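Local coordinates for predicted ATPase involved in replication control, Cdc46/Mcm family (PDB 3F8T), which probably binds ATP and single-stranded DNA, as members of the MCM replicative helicase family do, at residues V96-L101 with D173-H178; S120-V125 with R160-G165; K421-W426 with R450-V455. The protein carries 2 engineered substitutions. All coordinates share one frame; numbering follows the deposited sequence.

Contacts 1 and 2 adjoin each other in the N-terminal half of the chain, their centres about 11 Å apart, and meet where 173-178 pairs with strand 160-168 of contact 2: the backbone N of L175 lies 2.7 Å from the O of L164, and the N of H178 lies 2.7 Å from the O of E162, both probable hydrogen bonds. Contact 2 pairs two strands of the OB-fold sheet, and contact 1 joins that sheet to the strand 96-99 that precedes it in sequence. Contact 3 belongs to the AAA-lid helices on the opposite side of the chain's centre, its nearest atoms about 32 Å from contact 1 and about 27 Å from contact 2.

Contact 1. Residues V96-L101 with D173-H178; sequences VRFRGL and DALEVH
R97, F98 and R99 of strand 96-99 meet L175 and E176 at a classic beta bulge in the OB-fold region, where both bulge residues face L164 of strand 160-168. Strand 96-99 pairs with strand 55-58 in a separate two-stranded parallel sheet. No backbone-to-backbone hydrogen bond joins the segments; the contact is carried by side chains, by some backbone atoms that meet them and by one water. The ionic part centres on E176 OE2. R99 NE donates to the syn lone pair of E176 OE2 over 3.2 Å in a salt bridge, from 28° out of the guanidinium plane. The fit is imperfect, with an N-H...O angle of 138°. A water bridges the same oxygen to the backbone, donating to OE2 at 2.7 Å and accepting from F98 N. The other carboxylate oxygen, OE1, takes a weak hydrogen bond from H178 NE2, so both carboxylate oxygens have partners. The positive charge of R97 lies nearby without forming a salt bridge, its NE 4.5 Å from E176 OE2.

The apolar part is small. L175 CD1 approaches the edge of the F98 ring, 4.0 Å from its CD1, while helix 74-88 packs against the F98 side chain through E78 and L81. L175 CD2 comes within 3.8 Å of V96 O.

R97 meets L175 face-on, without a hydrogen bond to its carbonyl. Its CG lies anti to the carbonyl carbon (chi1 -62°) and the chain bends at chi2. L175 O lies over the centre of the guanidinium, 3.0 Å from R97 CZ.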
# COMPACT_ATOMS: atom_id res chain seq x y z
N VAL A 96 -21.69 -16.53 -15.37
CA VAL A 96 -22.01 -15.28 -16.03
C VAL A 96 -21.14 -14.17 -15.45
O VAL A 96 -20.94 -14.08 -14.24
CB VAL A 96 -23.53 -14.94 -15.88
CG1 VAL A 96 -23.82 -13.50 -16.32
CG2 VAL A 96 -24.38 -15.92 -16.69
N ARG A 97 -20.61 -13.33 -16.34
CA ARG A 97 -19.81 -12.20 -15.94
C ARG A 97 -20.41 -10.94 -16.55
O ARG A 97 -20.99 -10.99 -17.64
CB ARG A 97 -18.36 -12.37 -16.39
CG ARG A 97 -17.62 -13.58 -15.78
CD ARG A 97 -17.36 -13.44 -14.27
NE ARG A 97 -16.59 -14.56 -13.74
CZ ARG A 97 -17.10 -15.54 -12.98
NH1 ARG A 97 -18.39 -15.54 -12.65
NH2 ARG A 97 -16.31 -16.51 -12.55
N PHE A 98 -20.27 -9.83 -15.85
CA PHE A 98 -20.68 -8.55 -16.39
C PHE A 98 -19.45 -7.67 -16.54
O PHE A 98 -18.56 -7.66 -15.68
CB PHE A 98 -21.71 -7.88 -15.48
CG PHE A 98 -22.96 -8.69 -15.24
CD1 PHE A 98 -23.02 -9.65 -14.23
CD2 PHE A 98 -24.11 -8.47 -16.02
CE1 PHE A 98 -24.18 -10.39 -13.99
CE2 PHE A 98 -25.28 -9.21 -15.79
CZ PHE A 98 -25.31 -10.17 -14.78
N ARG A 99 -19.41 -6.93 -17.64
CA ARG A 99 -18.37 -5.94 -17.88
C ARG A 99 -19.04 -4.59 -18.11
O ARG A 99 -20.24 -4.53 -18.45
CB ARG A 99 -17.52 -6.32 -19.09
CG ARG A 99 -16.99 -7.77 -19.09
CD ARG A 99 -15.91 -7.98 -18.02
NE ARG A 99 -15.81 -9.37 -17.55
CZ ARG A 99 -15.07 -10.32 -18.12
NH1 ARG A 99 -14.34 -10.07 -19.20
NH2 ARG A 99 -15.06 -11.56 -17.61
N GLY A 100 -18.28 -3.52 -17.91
CA GLY A 100 -18.73 -2.19 -18.28
C GLY A 100 -19.83 -1.63 -17.39
O GLY A 100 -20.79 -1.05 -17.89
N LEU A 101 -19.68 -1.82 -16.08
CA LEU A 101 -20.57 -1.20 -15.09
C LEU A 101 -20.67 0.30 -15.30
O LEU A 101 -19.64 0.96 -15.45
CB LEU A 101 -20.06 -1.45 -13.66
CG LEU A 101 -20.38 -2.78 -12.98
CD1 LEU A 101 -19.82 -3.95 -13.79
CD2 LEU A 101 -19.81 -2.79 -11.56
N ASP A 173 -21.58 -10.97 -3.05
CA ASP A 173 -21.29 -12.25 -3.68
C ASP A 173 -20.37 -12.00 -4.86
O ASP A 173 -20.80 -11.53 -5.91
CB ASP A 173 -22.58 -12.95 -4.12
CG ASP A 173 -23.29 -13.62 -2.97
OD1 ASP A 173 -22.70 -14.54 -2.37
OD2 ASP A 173 -24.44 -13.23 -2.66
N ALA A 174 -19.10 -12.35 -4.70
CA ALA A 174 -18.08 -12.06 -5.68
C ALA A 174 -18.32 -12.81 -7.00
O ALA A 174 -18.60 -14.02 -7.00
CB ALA A 174 -16.68 -12.37 -5.10
N LEU A 175 -18.20 -12.07 -8.10
CA LEU A 175 -18.20 -12.63 -9.45
C LEU A 175 -16.78 -12.66 -10.04
O LEU A 175 -16.42 -13.57 -10.77
CB LEU A 175 -19.10 -11.81 -10.37
CG LEU A 175 -20.60 -11.90 -10.10
CD1 LEU A 175 -21.32 -10.77 -10.82
CD2 LEU A 175 -21.17 -13.27 -10.51
N GLU A 176 -16.00 -11.63 -9.73
CA GLU A 176 -14.58 -11.60 -10.09
C GLU A 176 -13.77 -10.73 -9.13
O GLU A 176 -14.31 -9.83 -8.49
CB GLU A 176 -14.33 -11.17 -11.55
CG GLU A 176 -15.29 -10.16 -12.16
CD GLU A 176 -15.03 -9.93 -13.66
OE1 GLU A 176 -13.89 -9.55 -14.02
OE2 GLU A 176 -15.96 -10.13 -14.48
N VAL A 177 -12.48 -11.02 -9.07
CA VAL A 177 -11.54 -10.35 -8.17
C VAL A 177 -10.36 -9.90 -9.03
O VAL A 177 -9.80 -10.72 -9.77
CB VAL A 177 -11.07 -11.29 -7.03
CG1 VAL A 177 -9.90 -10.67 -6.25
CG2 VAL A 177 -12.22 -11.60 -6.09
N HIS A 178 -10.04 -8.61 -8.98
CA HIS A 178 -8.90 -8.05 -9.68
C HIS A 178 -7.89 -7.51 -8.68
O HIS A 178 -8.22 -6.61 -7.91
CB HIS A 178 -9.34 -6.94 -10.63
CG HIS A 178 -10.29 -7.39 -11.70
ND1 HIS A 178 -9.90 -8.18 -12.76
CD2 HIS A 178 -11.61 -7.17 -11.87
CE1 HIS A 178 -10.94 -8.43 -13.53
NE2 HIS A 178 -12.00 -7.83 -13.01
O HOH W 1 -18.52 -9.80 -13.68

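Contact 2. Residues S120-V125 with R160-G165; sequences SIEGVV and RVEILG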
# COMPACT_ATOMS: atom_id res chain seq x y z
N SER A 120 -19.08 -2.81 -7.99
CA SER A 120 -17.72 -3.17 -7.58
C SER A 120 -17.37 -2.44 -6.28
O SER A 120 -17.92 -1.37 -5.98
CB SER A 120 -16.69 -2.89 -8.68
OG SER A 120 -16.25 -1.55 -8.66
N ILE A 121 -16.52 -3.08 -5.49
CA ILE A 121 -15.87 -2.42 -4.36
C ILE A 121 -14.37 -2.44 -4.59
O ILE A 121 -13.87 -3.27 -5.35
CB ILE A 121 -16.24 -3.06 -2.98
CG1 ILE A 121 -15.80 -4.54 -2.88
CG2 ILE A 121 -17.73 -2.89 -2.72
CD1 ILE A 121 -15.84 -5.12 -1.45
N GLU A 122 -13.66 -1.53 -3.94
CA GLU A 122 -12.22 -1.55 -3.99
C GLU A 122 -11.66 -1.22 -2.62
O GLU A 122 -12.11 -0.27 -1.97
CB GLU A 122 -11.73 -0.55 -5.03
CG GLU A 122 -10.22 -0.54 -5.25
CD GLU A 122 -9.83 0.51 -6.26
OE1 GLU A 122 -9.94 1.70 -5.94
OE2 GLU A 122 -9.46 0.14 -7.39
N GLY A 123 -10.70 -2.02 -2.17
CA GLY A 123 -9.97 -1.72 -0.94
C GLY A 123 -9.02 -2.81 -0.51
O GLY A 123 -8.60 -3.63 -1.31
N VAL A 124 -8.69 -2.81 0.78
CA VAL A 124 -7.66 -3.70 1.35
C VAL A 124 -8.32 -4.83 2.10
O VAL A 124 -9.24 -4.59 2.89
CB VAL A 124 -6.66 -2.92 2.28
CG1 VAL A 124 -5.65 -3.88 2.95
CG2 VAL A 124 -5.91 -1.84 1.49
N VAL A 125 -7.88 -6.06 1.82
CA VAL A 125 -8.42 -7.24 2.48
C VAL A 125 -7.93 -7.28 3.92
O VAL A 125 -6.72 -7.33 4.19
CB VAL A 125 -8.04 -8.56 1.72
CG1 VAL A 125 -8.66 -9.77 2.40
CG2 VAL A 125 -8.46 -8.49 0.24
N ARG A 160 -4.64 -5.34 -2.01
CA ARG A 160 -5.61 -4.37 -2.51
C ARG A 160 -6.31 -4.94 -3.75
O ARG A 160 -5.66 -5.37 -4.70
CB ARG A 160 -4.94 -3.05 -2.84
CG ARG A 160 -5.91 -1.94 -3.12
CD ARG A 160 -5.24 -0.58 -2.97
NE ARG A 160 -6.10 0.46 -3.52
CZ ARG A 160 -6.10 0.84 -4.79
NH1 ARG A 160 -6.94 1.79 -5.20
NH2 ARG A 160 -5.25 0.29 -5.66
N VAL A 161 -7.63 -4.91 -3.73
CA VAL A 161 -8.42 -5.60 -4.75
C VAL A 161 -9.60 -4.75 -5.23
O VAL A 161 -10.11 -3.90 -4.51
CB VAL A 161 -8.94 -6.97 -4.21
CG1 VAL A 161 -7.76 -7.87 -3.85
CG2 VAL A 161 -9.85 -6.79 -2.99
N GLU A 162 -10.00 -4.97 -6.49
CA GLU A 162 -11.33 -4.58 -6.92
C GLU A 162 -12.16 -5.85 -7.10
O GLU A 162 -11.71 -6.82 -7.76
CB GLU A 162 -11.32 -3.74 -8.21
CG GLU A 162 -12.72 -3.17 -8.55
CD GLU A 162 -12.72 -2.09 -9.63
OE1 GLU A 162 -11.78 -2.06 -10.46
OE2 GLU A 162 -13.69 -1.27 -9.67
N ILE A 163 -13.34 -5.86 -6.49
CA ILE A 163 -14.20 -7.04 -6.53
C ILE A 163 -15.52 -6.65 -7.14
O ILE A 163 -16.21 -5.74 -6.67
CB ILE A 163 -14.47 -7.65 -5.13
CG1 ILE A 163 -13.17 -7.99 -4.41
CG2 ILE A 163 -15.34 -8.95 -5.24
CD1 ILE A 163 -13.36 -8.63 -3.03
N LEU A 164 -15.88 -7.36 -8.20
CA LEU A 164 -17.17 -7.21 -8.81
C LEU A 164 -18.09 -8.28 -8.26
O LEU A 164 -17.66 -9.42 -8.05
CB LEU A 164 -17.02 -7.37 -10.31
CG LEU A 164 -17.85 -6.41 -11.13
CD1 LEU A 164 -16.95 -5.71 -12.14
CD2 LEU A 164 -18.93 -7.21 -11.82
N GLY A 165 -19.35 -7.93 -8.01
CA GLY A 165 -20.28 -8.87 -7.43
C GLY A 165 -21.69 -8.36 -7.33
O GLY A 165 -21.98 -7.24 -7.71
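R160 pairs with V124 on the neighbouring antiparallel strand and reaches diagonally to E122: its extended side chain brings NH1 to within 3.1 Å of E122 OE1 in a salt bridge, the two charged planes 45° apart and E122 CG over one guanidinium face. R160 NH2 is hydrogen-bonded to D181 O, which gives the guanidinium a second anchor. V161 forms a hydrogen-bonded pair with G123, its N reaching G123 O at 2.9 Å and its O accepting from G123 N. On the opposite face from R160, V161 CG2 packs against V125 CG2 at 3.9 Å. E162 returns to the face of R160 and E122; with CG anti to its backbone N (chi1 -172°), the chain extends past I121 O, and OE2 accepts from S120 OG at 2.8 Å on its anti side. S120 OG is also hydrogen-bonded to R107 N. An alanine at E162 would probably leave the S120 hydroxyl proton without this acceptor and uncover part of I121 O. I163 pairs with I121 through I163 N to I121 O and I121 N to I163 O, 2.9 Å each; their side chains lie side by side, both touching L172 and V148, and I121 also V146. L164 ends the run opposite S120, its CG 4.4 Å from the serine CB. This antiparallel pairing of strands 118-130 and 160-168 in a curled sheet is consistent with the OB-fold beta barrel assigned to this region.

Contact 3. Residues K421-W426 with R450-V455; sequences KRLEHW and RQLESV
V455 sits between L423 and W426, its two methyl groups divided between them. CG2 rests over one face of the indole, 3.8 Å from the centroid of the six-membered ring and 21° off its normal, a CH-pi contact displaced toward the rim; the atoms beneath it are chiefly CH2 and CZ3. CG1 faces L423 CD1 at 3.5 Å, tighter than usual for two carbons, as the two side chains slide past each other in opposite directions. L423 is also met by L452, whose CD1 reaches L423 CG at 3.8 Å with the side chains at about a right angle. The far rim of the indole lies beside the helix 449-465 backbone, where CZ3 comes within 4.2 Å of Q451 O, and CH2 touches Q451 CB.

The first torsions send CG of both W426 (chi1 174°) and L423 away from the backbone N, on residues whose first side-chain bond points at the opposite helix. The two short helical segments run roughly antiparallel, at 147°, with axes 10.6 Å apart at their closest.

Further out, helix 473-489 adds to the packing: A480 touches W426 and V483 touches V455, while D484 OD2 accepts a hydrogen bond from W426 NE1 and probably restrains the rotation of the indole. At the other helix, Q451 OE1 accepts from T448 N, turning the amide away from the tryptophan. These helices belong to the AAA-lid region of the MCM family.

No hydrogen bond or salt bridge crosses between the two segments. Their association therefore rests on aliphatic and CH-pi contacts among largely buried groups, and the one polar atom of the indole is satisfied by the third helix.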
# COMPACT_ATOMS: atom_id res chain seq x y z
N LYS A 421 29.86 6.55 -9.18
CA LYS A 421 31.19 7.02 -8.77
C LYS A 421 31.12 7.96 -7.57
O LYS A 421 31.92 7.85 -6.64
CB LYS A 421 31.94 7.65 -9.95
CG LYS A 421 32.41 6.61 -10.94
CD LYS A 421 33.03 7.23 -12.18
CE LYS A 421 33.76 6.17 -13.00
NZ LYS A 421 33.70 6.44 -14.47
N ARG A 422 30.13 8.86 -7.59
CA ARG A 422 29.91 9.80 -6.50
C ARG A 422 29.62 9.05 -5.19
O ARG A 422 30.11 9.43 -4.11
CB ARG A 422 28.77 10.76 -6.85
CG ARG A 422 28.46 11.80 -5.78
CD ARG A 422 29.43 12.99 -5.81
NE ARG A 422 28.82 14.10 -6.53
CZ ARG A 422 29.07 15.39 -6.30
NH1 ARG A 422 29.94 15.76 -5.36
NH2 ARG A 422 28.44 16.31 -7.02
N LEU A 423 28.84 7.98 -5.30
CA LEU A 423 28.44 7.17 -4.15
C LEU A 423 29.63 6.40 -3.59
O LEU A 423 29.87 6.39 -2.38
CB LEU A 423 27.32 6.22 -4.55
CG LEU A 423 26.87 5.17 -3.53
CD1 LEU A 423 26.30 5.82 -2.29
CD2 LEU A 423 25.84 4.24 -4.16
N GLU A 424 30.38 5.75 -4.48
CA GLU A 424 31.56 4.98 -4.06
C GLU A 424 32.63 5.87 -3.41
O GLU A 424 33.25 5.47 -2.41
CB GLU A 424 32.07 4.10 -5.22
CG GLU A 424 31.03 3.00 -5.54
CD GLU A 424 31.42 1.99 -6.61
OE1 GLU A 424 31.99 2.38 -7.66
OE2 GLU A 424 31.09 0.79 -6.41
N HIS A 425 32.78 7.08 -3.93
CA HIS A 425 33.71 8.09 -3.41
C HIS A 425 33.35 8.54 -2.00
O HIS A 425 34.21 8.58 -1.11
CB HIS A 425 33.78 9.31 -4.34
CG HIS A 425 34.69 10.39 -3.85
ND1 HIS A 425 36.06 10.25 -3.81
CD2 HIS A 425 34.42 11.64 -3.39
CE1 HIS A 425 36.60 11.37 -3.36
NE2 HIS A 425 35.63 12.22 -3.09
N TRP A 426 32.08 8.92 -1.80
CA TRP A 426 31.59 9.23 -0.46
C TRP A 426 31.91 8.09 0.51
O TRP A 426 32.47 8.31 1.58
CB TRP A 426 30.07 9.47 -0.48
CG TRP A 426 29.50 9.65 0.90
CD1 TRP A 426 29.44 10.81 1.61
CD2 TRP A 426 28.93 8.64 1.73
NE1 TRP A 426 28.85 10.59 2.83
CE2 TRP A 426 28.54 9.26 2.94
CE3 TRP A 426 28.71 7.26 1.58
CZ2 TRP A 426 27.94 8.56 3.98
CZ3 TRP A 426 28.11 6.56 2.64
CH2 TRP A 426 27.74 7.21 3.81
N ARG A 450 25.62 -1.00 5.46
CA ARG A 450 24.29 -0.48 5.81
C ARG A 450 24.18 0.99 5.43
O ARG A 450 23.15 1.41 4.89
CB ARG A 450 24.00 -0.65 7.31
CG ARG A 450 23.81 -2.10 7.76
CD ARG A 450 23.64 -2.23 9.28
NE ARG A 450 24.81 -1.74 10.01
CZ ARG A 450 24.90 -0.55 10.61
NH1 ARG A 450 23.86 0.29 10.60
NH2 ARG A 450 26.02 -0.21 11.23
N GLN A 451 25.23 1.76 5.70
CA GLN A 451 25.25 3.19 5.36
C GLN A 451 25.30 3.43 3.86
O GLN A 451 24.63 4.33 3.35
CB GLN A 451 26.40 3.90 6.07
CG GLN A 451 26.11 4.21 7.54
CD GLN A 451 25.94 2.96 8.39
OE1 GLN A 451 26.80 2.07 8.39
NE2 GLN A 451 24.81 2.86 9.09
N LEU A 452 26.13 2.64 3.16
CA LEU A 452 26.16 2.65 1.70
C LEU A 452 24.76 2.41 1.13
O LEU A 452 24.28 3.17 0.29
CB LEU A 452 27.11 1.58 1.17
CG LEU A 452 27.23 1.44 -0.35
CD1 LEU A 452 27.94 2.63 -0.96
CD2 LEU A 452 28.01 0.15 -0.66
N GLU A 453 24.11 1.36 1.64
CA GLU A 453 22.74 1.02 1.26
C GLU A 453 21.75 2.17 1.53
O GLU A 453 20.92 2.49 0.67
CB GLU A 453 22.31 -0.29 1.94
CG GLU A 453 23.08 -1.50 1.35
CD GLU A 453 23.25 -2.69 2.30
OE1 GLU A 453 22.54 -2.76 3.33
OE2 GLU A 453 24.10 -3.57 2.01
N SER A 454 21.87 2.82 2.68
CA SER A 454 20.96 3.93 3.03
C SER A 454 21.12 5.13 2.10
O SER A 454 20.12 5.71 1.63
CB SER A 454 21.15 4.36 4.48
OG SER A 454 20.85 3.28 5.34
N VAL A 455 22.37 5.49 1.82
CA VAL A 455 22.62 6.59 0.89
C VAL A 455 21.98 6.28 -0.48
O VAL A 455 21.30 7.14 -1.06
CB VAL A 455 24.12 6.92 0.74
CG1 VAL A 455 24.34 7.94 -0.38
CG2 VAL A 455 24.63 7.47 2.05